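Intracellular protein transport protein USO1 (Saccharomyces cerevisiae S288c, PDB 6LSU) is required for protein transport from the endoplasmic reticulum to the Golgi complex, this chain being essentially the globular head that precedes its coiled-coil tail. Local coordinates at residues Glu235-Phe238 with Ser239-Glu242; Ser335-Leu338 with Met339-Arg343; Ser614-Ile617 with Gln618-Val622. All coordinates share one frame; numbering follows the deposited sequence.

Contact 1 of 3, residues Glu235-Phe238 with Ser239-Glu242; sequences ERLF and SIIE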
loop_
_atom_site.group_PDB
_atom_site.type_symbol
_atom_site.label_atom_id
_atom_site.label_comp_id
_atom_site.label_asym_id
_atom_site.label_seq_id
_atom_site.Cartn_x
_atom_site.Cartn_y
_atom_site.Cartn_z
ATOM N N GLU A 235 0.860 -24.376 6.910
ATOM C CA GLU A 235 1.139 -25.021 8.227
ATOM C C GLU A 235 2.644 -24.953 8.507
ATOM O O GLU A 235 3.060 -24.507 9.625
ATOM C CB GLU A 235 0.645 -26.469 8.206
ATOM C CG GLU A 235 0.263 -27.030 9.568
ATOM C CD GLU A 235 -0.784 -28.132 9.502
ATOM O OE1 GLU A 235 -2.000 -27.806 9.402
ATOM O OE2 GLU A 235 -0.383 -29.317 9.523
ATOM N N ARG A 236 3.440 -25.313 7.503
ATOM C CA ARG A 236 4.920 -25.365 7.606
ATOM C C ARG A 236 5.469 -23.966 7.889
ATOM O O ARG A 236 6.203 -23.782 8.881
ATOM C CB ARG A 236 5.513 -25.904 6.303
ATOM C CG ARG A 236 5.157 -27.357 6.014
ATOM C CD ARG A 236 5.906 -27.872 4.804
ATOM N NE ARG A 236 5.326 -29.082 4.238
ATOM C CZ ARG A 236 5.890 -30.288 4.264
ATOM N NH1 ARG A 236 7.069 -30.471 4.838
ATOM N NH2 ARG A 236 5.261 -31.304 3.699
ATOM N N LEU A 237 5.120 -23.001 7.042
ATOM C CA LEU A 237 5.709 -21.638 7.090
ATOM C C LEU A 237 5.344 -20.965 8.417
ATOM O O LEU A 237 6.259 -20.359 8.995
ATOM C CB LEU A 237 5.254 -20.829 5.864
ATOM C CG LEU A 237 5.867 -21.280 4.535
ATOM C CD1 LEU A 237 5.447 -20.362 3.392
ATOM C CD2 LEU A 237 7.375 -21.340 4.627
ATOM N N PHE A 238 4.100 -21.099 8.888
ATOM C CA PHE A 238 3.649 -20.603 10.221
ATOM C C PHE A 238 4.399 -21.268 11.385
ATOM O O PHE A 238 4.710 -20.546 12.340
ATOM C CB PHE A 238 2.131 -20.688 10.434
ATOM C CG PHE A 238 1.402 -19.487 9.869
ATOM C CD1 PHE A 238 1.645 -18.227 10.393
ATOM C CD2 PHE A 238 0.573 -19.587 8.761
ATOM C CE1 PHE A 238 1.050 -17.105 9.847
ATOM C CE2 PHE A 238 -0.027 -18.455 8.230
ATOM C CZ PHE A 238 0.219 -17.218 8.779
ATOM N N SER A 239 4.788 -22.546 11.310
ATOM C CA SER A 239 5.562 -23.171 12.425
ATOM C C SER A 239 6.953 -22.580 12.384
ATOM O O SER A 239 7.459 -22.272 13.456
ATOM C CB SER A 239 5.621 -24.662 12.402
ATOM O OG SER A 239 4.602 -25.166 11.555
ATOM N N ILE A 240 7.529 -22.393 11.194
ATOM C CA ILE A 240 8.895 -21.789 11.088
ATOM C C ILE A 240 8.826 -20.386 11.709
ATOM O O ILE A 240 9.661 -20.068 12.536
ATOM C CB ILE A 240 9.395 -21.774 9.633
ATOM C CG1 ILE A 240 9.429 -23.175 9.029
ATOM C CG2 ILE A 240 10.764 -21.092 9.574
ATOM C CD1 ILE A 240 9.856 -23.204 7.589
ATOM N N ILE A 241 7.832 -19.573 11.305
ATOM C CA ILE A 241 7.619 -18.206 11.846
ATOM C C ILE A 241 7.530 -18.299 13.381
ATOM O O ILE A 241 8.293 -17.558 14.036
ATOM C CB ILE A 241 6.384 -17.525 11.221
ATOM C CG1 ILE A 241 6.603 -17.208 9.732
ATOM C CG2 ILE A 241 5.987 -16.244 12.010
ATOM C CD1 ILE A 241 5.354 -16.939 8.973
ATOM N N GLU A 242 6.670 -19.157 13.957
ATOM C CA GLU A 242 6.581 -19.214 15.443
ATOM C C GLU A 242 7.888 -19.739 16.057
ATOM O O GLU A 242 8.331 -19.162 17.055
ATOM C CB GLU A 242 5.385 -19.978 16.000
ATOM C CG GLU A 242 4.956 -19.411 17.368
ATOM C CD GLU A 242 4.946 -17.886 17.581
ATOM O OE1 GLU A 242 4.404 -17.128 16.707
ATOM O OE2 GLU A 242 5.482 -17.444 18.634
#
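F238 and I241 stand side by side on one flank of the helix 233-244 and point the same way, so that the ring of the first and the ethyl arm of the second present a joint apolar surface. Their nearest side-chain atoms, F238 CD1 and I241 CD1, are 4.2 Å apart, the methyl approaching the ring obliquely. I241 holds CG1 beside its own backbone N, with CG2 anti to that nitrogen (chi1 -68°); this turns the ethyl arm back along the helix, where I241 CG1 lies 3.3 Å from L237 O. Both residues lean on neighbouring helices, F238 on I260 and K282, I241 on C256 and L286, which is why large hydrocarbon groups suit these positions. An alanine at I241 would take away the arm beside F238 and would probably leave the ring less firmly held on that flank. The next pair round, L237 and I240, meets in much the same way: L237 CD2 and I240 CD1 are 4.3 Å apart, and both side chains also meet L199.

S239 sits on the exposed side and turns its small polar group back on the helix. S239 OG donates to E235 O at 2.6 Å, while S239 N gives the same oxygen a bond of 3.1 Å; the two donors come from opposite faces of the carbonyl plane, so one acceptor is gripped twice. R236 extends away from this helix instead, its guanidinium forming a salt bridge with D200. Along the backbone I241 N bonds to L237 O at 2.9 Å. Apolar residues at i and i+3 on the buried flank, with a serine folded onto the i-4 carbonyl on the outer one, make this a typical amphipathic helix of an armadillo repeat, here ARM 4.

Contact 2 of 3, residues Ser335-Leu338 with Met339-Arg343; sequences SSVL and MVVLR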
loop_
_atom_site.group_PDB
_atom_site.type_symbol
_atom_site.label_atom_id
_atom_site.label_comp_id
_atom_site.label_asym_id
_atom_site.label_seq_id
_atom_site.Cartn_x
_atom_site.Cartn_y
_atom_site.Cartn_z
ATOM N N SER A 335 -13.244 -14.006 12.537
ATOM C CA SER A 335 -12.033 -14.253 13.366
ATOM C C SER A 335 -11.735 -13.002 14.192
ATOM O O SER A 335 -12.614 -12.137 14.253
ATOM C CB SER A 335 -10.856 -14.674 12.503
ATOM O OG SER A 335 -10.342 -13.593 11.742
ATOM N N SER A 336 -10.550 -12.915 14.800
ATOM C CA SER A 336 -10.123 -11.706 15.552
ATOM C C SER A 336 -9.401 -10.686 14.644
ATOM O O SER A 336 -8.986 -9.644 15.156
ATOM C CB SER A 336 -9.315 -12.087 16.779
ATOM O OG SER A 336 -8.344 -13.092 16.493
ATOM N N VAL A 337 -9.310 -10.907 13.331
ATOM C CA VAL A 337 -8.321 -10.165 12.491
ATOM C C VAL A 337 -8.678 -8.676 12.471
ATOM O O VAL A 337 -7.778 -7.873 12.748
ATOM C CB VAL A 337 -8.142 -10.754 11.081
ATOM C CG1 VAL A 337 -7.047 -10.014 10.334
ATOM C CG2 VAL A 337 -7.781 -12.216 11.136
ATOM N N LEU A 338 -9.937 -8.325 12.224
ATOM C CA LEU A 338 -10.410 -6.917 12.163
ATOM C C LEU A 338 -10.072 -6.192 13.450
ATOM O O LEU A 338 -9.585 -5.034 13.396
ATOM C CB LEU A 338 -11.921 -6.836 11.967
ATOM C CG LEU A 338 -12.445 -5.397 11.823
ATOM C CD1 LEU A 338 -11.764 -4.677 10.661
ATOM C CD2 LEU A 338 -13.967 -5.373 11.645
ATOM N N MET A 339 -10.390 -6.802 14.562
ATOM C CA MET A 339 -10.179 -6.203 15.885
ATOM C C MET A 339 -8.672 -6.089 16.067
ATOM O O MET A 339 -8.196 -5.130 16.639
ATOM C CB MET A 339 -10.792 -7.079 16.987
ATOM C CG MET A 339 -10.768 -6.396 18.320
ATOM S SD MET A 339 -11.901 -4.983 18.253
ATOM C CE MET A 339 -10.941 -3.825 19.245
ATOM N N VAL A 340 -7.927 -7.087 15.657
ATOM C CA VAL A 340 -6.444 -7.032 15.848
ATOM C C VAL A 340 -5.845 -5.913 14.969
ATOM O O VAL A 340 -4.963 -5.182 15.489
ATOM C CB VAL A 340 -5.783 -8.390 15.592
ATOM C CG1 VAL A 340 -4.266 -8.269 15.712
ATOM C CG2 VAL A 340 -6.300 -9.406 16.596
ATOM N N VAL A 341 -6.243 -5.786 13.696
ATOM C CA VAL A 341 -5.580 -4.725 12.882
ATOM C C VAL A 341 -5.990 -3.323 13.397
ATOM O O VAL A 341 -5.180 -2.447 13.351
ATOM C CB VAL A 341 -5.680 -4.934 11.351
ATOM C CG1 VAL A 341 -5.724 -6.386 10.935
ATOM C CG2 VAL A 341 -6.744 -4.135 10.711
ATOM N N LEU A 342 -7.202 -3.135 13.918
ATOM C CA LEU A 342 -7.668 -1.835 14.468
ATOM C C LEU A 342 -6.941 -1.544 15.752
ATOM O O LEU A 342 -6.704 -0.367 15.978
ATOM C CB LEU A 342 -9.169 -1.849 14.756
ATOM C CG LEU A 342 -10.090 -1.842 13.541
ATOM C CD1 LEU A 342 -11.548 -1.949 13.997
ATOM C CD2 LEU A 342 -9.863 -0.597 12.721
ATOM N N ARG A 343 -6.562 -2.557 16.539
ATOM C CA ARG A 343 -5.635 -2.339 17.685
ATOM C C ARG A 343 -4.303 -1.810 17.164
ATOM O O ARG A 343 -3.784 -0.907 17.806
ATOM C CB ARG A 343 -5.436 -3.601 18.522
ATOM C CG ARG A 343 -6.562 -3.806 19.516
ATOM C CD ARG A 343 -6.287 -5.004 20.426
ATOM N NE ARG A 343 -7.562 -5.625 20.769
ATOM C CZ ARG A 343 -7.948 -6.853 20.430
ATOM N NH1 ARG A 343 -7.133 -7.675 19.787
ATOM N NH2 ARG A 343 -9.160 -7.262 20.755
#
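L338 and L342, one helical turn apart, lie side by side and point the same way, and L338 can be followed outward from the backbone. Its CB lies 3.0 Å from M339 N, a spacing set by the covalent chain. With CG anti to the backbone N (chi1 -177°), the chain swings beside the carbonyl carbon, and L338 CG comes to 4.2 Å from L342 CD1. Beyond the branch, the side chain as a whole rests on M365 of the helix 354-366 and on I379. Leucine suits the place because its branch lies far enough out to meet both its own helix and the neighbouring one.

This is the first turn of the helix 337-346, within ARM 6 of the armadillo-type head. S335 caps it: S335 OG accepts from V337 N at 3.3 Å, and the same oxygen is hydrogen-bonded to L332 O at the end of the preceding helix. A short side chain with a hydroxyl can serve both neighbours.

On another flank V337 and V341 cross at a slant, V337 CG1 being 3.9 Å from V341 CG1. Their beta branches keep the methyls close to the backbone, where they pack against V314 and L311 of the helix 301-317. V340 uses CG2 in a similar way, placing it 4.0 Å from S336 CB, and itself touches L287. Backbone bonds of the helix accompany these contacts, from V340 N to S336 O at 2.8 Å and from L342 N to L338 O at 3.1 Å.

Contact 3 of 3, residues Ser614-Ile617 with Gln618-Val622; sequences SYQI and QDEDV
A type I beta turn running from I617 to E620 brings the side chains of these two residues together, at the surface, in the loop that joins the helix 604-614 to the helix 622-637. The turn is closed by E620 N donating to I617 O, 2.8 Å away and almost straight at 174°, although the donor stands above the carbonyl plane, 37° out of it. Beside this bond the two side chains cross at a slant. I617 CG1 lies between the backbone N and the carbonyl carbon (chi1 36°), and from there it meets the aliphatic part of the glutamate: I617 CG1 is 3.4 Å from E620 CG. Farther out, I617 CD1 lies 3.6 Å from E620 OE1. The glutamate thus suits an exposed place, laying its methylenes against the isoleucine while the carboxylate stays at the surface.

Q616, just before the turn, adds a looser contact, with Q616 CG 4.0 Å from E620 CB. Polar residues fill the corner itself, Q618 and D619, as befits an exposed bend, although Q618 also touches a neighbouring molecule in the crystal. On the helix side S614 O accepts from R666, and S614 also touches L658 of the helix 647-658, tying the start of the loop to the body of the head. D621 occupies the N-cap position of the next helix, though its side chain makes no capping bond. The arrangement is a classic type I beta turn, here in the loop between two helices of ARM 10.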
loop_
_atom_site.group_PDB
_atom_site.type_symbol
_atom_site.label_atom_id
_atom_site.label_comp_id
_atom_site.label_asym_id
_atom_site.label_seq_id
_atom_site.Cartn_x
_atom_site.Cartn_y
_atom_site.Cartn_z
ATOM N N SER A 614 -13.557 39.059 -6.731
ATOM C CA SER A 614 -13.152 38.618 -8.092
ATOM C C SER A 614 -12.285 39.662 -8.810
ATOM O O SER A 614 -11.569 39.262 -9.735
ATOM C CB SER A 614 -14.356 38.269 -8.918
ATOM O OG SER A 614 -14.919 39.429 -9.496
ATOM N N TYR A 615 -12.392 40.951 -8.480
ATOM C CA TYR A 615 -11.584 42.046 -9.109
ATOM C C TYR A 615 -10.251 42.164 -8.373
ATOM O O TYR A 615 -10.145 42.912 -7.367
ATOM C CB TYR A 615 -12.304 43.407 -9.126
ATOM C CG TYR A 615 -13.478 43.446 -10.062
ATOM C CD1 TYR A 615 -13.307 43.627 -11.422
ATOM C CD2 TYR A 615 -14.749 43.163 -9.599
ATOM C CE1 TYR A 615 -14.383 43.588 -12.287
ATOM C CE2 TYR A 615 -15.838 43.123 -10.454
ATOM C CZ TYR A 615 -15.655 43.347 -11.801
ATOM O OH TYR A 615 -16.760 43.313 -12.597
ATOM N N GLN A 616 -9.257 41.417 -8.853
ATOM C CA GLN A 616 -7.883 41.454 -8.298
ATOM C C GLN A 616 -6.908 41.740 -9.439
ATOM O O GLN A 616 -7.279 41.502 -10.624
ATOM C CB GLN A 616 -7.567 40.148 -7.570
ATOM C CG GLN A 616 -6.865 40.362 -6.238
ATOM C CD GLN A 616 -7.453 39.477 -5.171
ATOM O OE1 GLN A 616 -8.367 38.696 -5.443
ATOM N NE2 GLN A 616 -6.932 39.598 -3.954
ATOM N N ILE A 617 -5.744 42.281 -9.075
ATOM C CA ILE A 617 -4.569 42.465 -9.976
ATOM C C ILE A 617 -4.256 41.122 -10.663
ATOM O O ILE A 617 -4.273 40.076 -9.969
ATOM C CB ILE A 617 -3.385 43.082 -9.196
ATOM C CG1 ILE A 617 -3.294 42.591 -7.744
ATOM C CG2 ILE A 617 -3.465 44.600 -9.271
ATOM C CD1 ILE A 617 -2.590 43.533 -6.774
ATOM N N GLN A 618 -4.000 41.154 -11.982
ATOM C CA GLN A 618 -4.166 40.016 -12.940
ATOM C C GLN A 618 -3.420 38.756 -12.465
ATOM O O GLN A 618 -3.837 37.645 -12.872
ATOM C CB GLN A 618 -3.714 40.430 -14.348
ATOM C CG GLN A 618 -3.985 39.389 -15.437
ATOM C CD GLN A 618 -5.449 39.256 -15.786
ATOM O OE1 GLN A 618 -6.294 39.989 -15.279
ATOM N NE2 GLN A 618 -5.754 38.322 -16.675
ATOM N N ASP A 619 -2.385 38.913 -11.630
ATOM C CA ASP A 619 -1.485 37.815 -11.179
ATOM C C ASP A 619 -1.727 37.406 -9.718
ATOM O O ASP A 619 -1.134 36.388 -9.341
ATOM C CB ASP A 619 -0.014 38.226 -11.299
ATOM C CG ASP A 619 0.272 39.577 -10.664
ATOM O OD1 ASP A 619 -0.653 40.428 -10.647
ATOM O OD2 ASP A 619 1.409 39.765 -10.178
ATOM N N GLU A 620 -2.514 38.138 -8.913
ATOM C CA GLU A 620 -2.407 38.010 -7.431
ATOM C C GLU A 620 -2.928 36.646 -6.948
ATOM O O GLU A 620 -2.124 35.920 -6.313
ATOM C CB GLU A 620 -3.024 39.182 -6.661
ATOM C CG GLU A 620 -1.948 39.996 -5.940
ATOM C CD GLU A 620 -2.224 40.356 -4.491
ATOM O OE1 GLU A 620 -1.650 41.360 -4.018
ATOM O OE2 GLU A 620 -2.992 39.623 -3.839
ATOM N N ASP A 621 -4.185 36.283 -7.213
ATOM C CA ASP A 621 -4.761 35.019 -6.670
ATOM C C ASP A 621 -5.620 34.337 -7.722
ATOM O O ASP A 621 -6.829 34.261 -7.490
ATOM C CB ASP A 621 -5.649 35.278 -5.453
ATOM C CG ASP A 621 -4.917 35.280 -4.127
ATOM O OD1 ASP A 621 -4.059 34.398 -3.942
ATOM O OD2 ASP A 621 -5.243 36.150 -3.281
ATOM N N VAL A 622 -5.027 33.851 -8.807
ATOM C CA VAL A 622 -5.806 33.468 -10.021
ATOM C C VAL A 622 -6.718 32.269 -9.711
ATOM O O VAL A 622 -7.810 32.120 -10.400
ATOM C CB VAL A 622 -4.882 33.211 -11.222
ATOM C CG1 VAL A 622 -3.623 32.464 -10.819
ATOM C CG2 VAL A 622 -5.617 32.494 -12.337
#

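How the contacts relate
Contacts 1 and 2 are helical; contact 2 is buried, contact 1 only partly so, whereas contact 3 is a turn on the surface. The helices of the first two belong to different repeats, ARM 4 and ARM 6, yet both pack against the helix 280-287, which lies in ARM 5; the centres of contacts 1 and 2 are 21 Å apart, and the nearest atoms of contacts 1 and 2 about 10 Å. Contact 3, in ARM 10, is remote, its centre 65 Å from that of contact 1, on the opposite side of the chain's centre. Chemistry follows place: aliphatic side chains dominate contact 2, contact 1 adds an aromatic ring and a polar outer flank, and contact 3 is mostly charged or amide-bearing, with one exposed isoleucine.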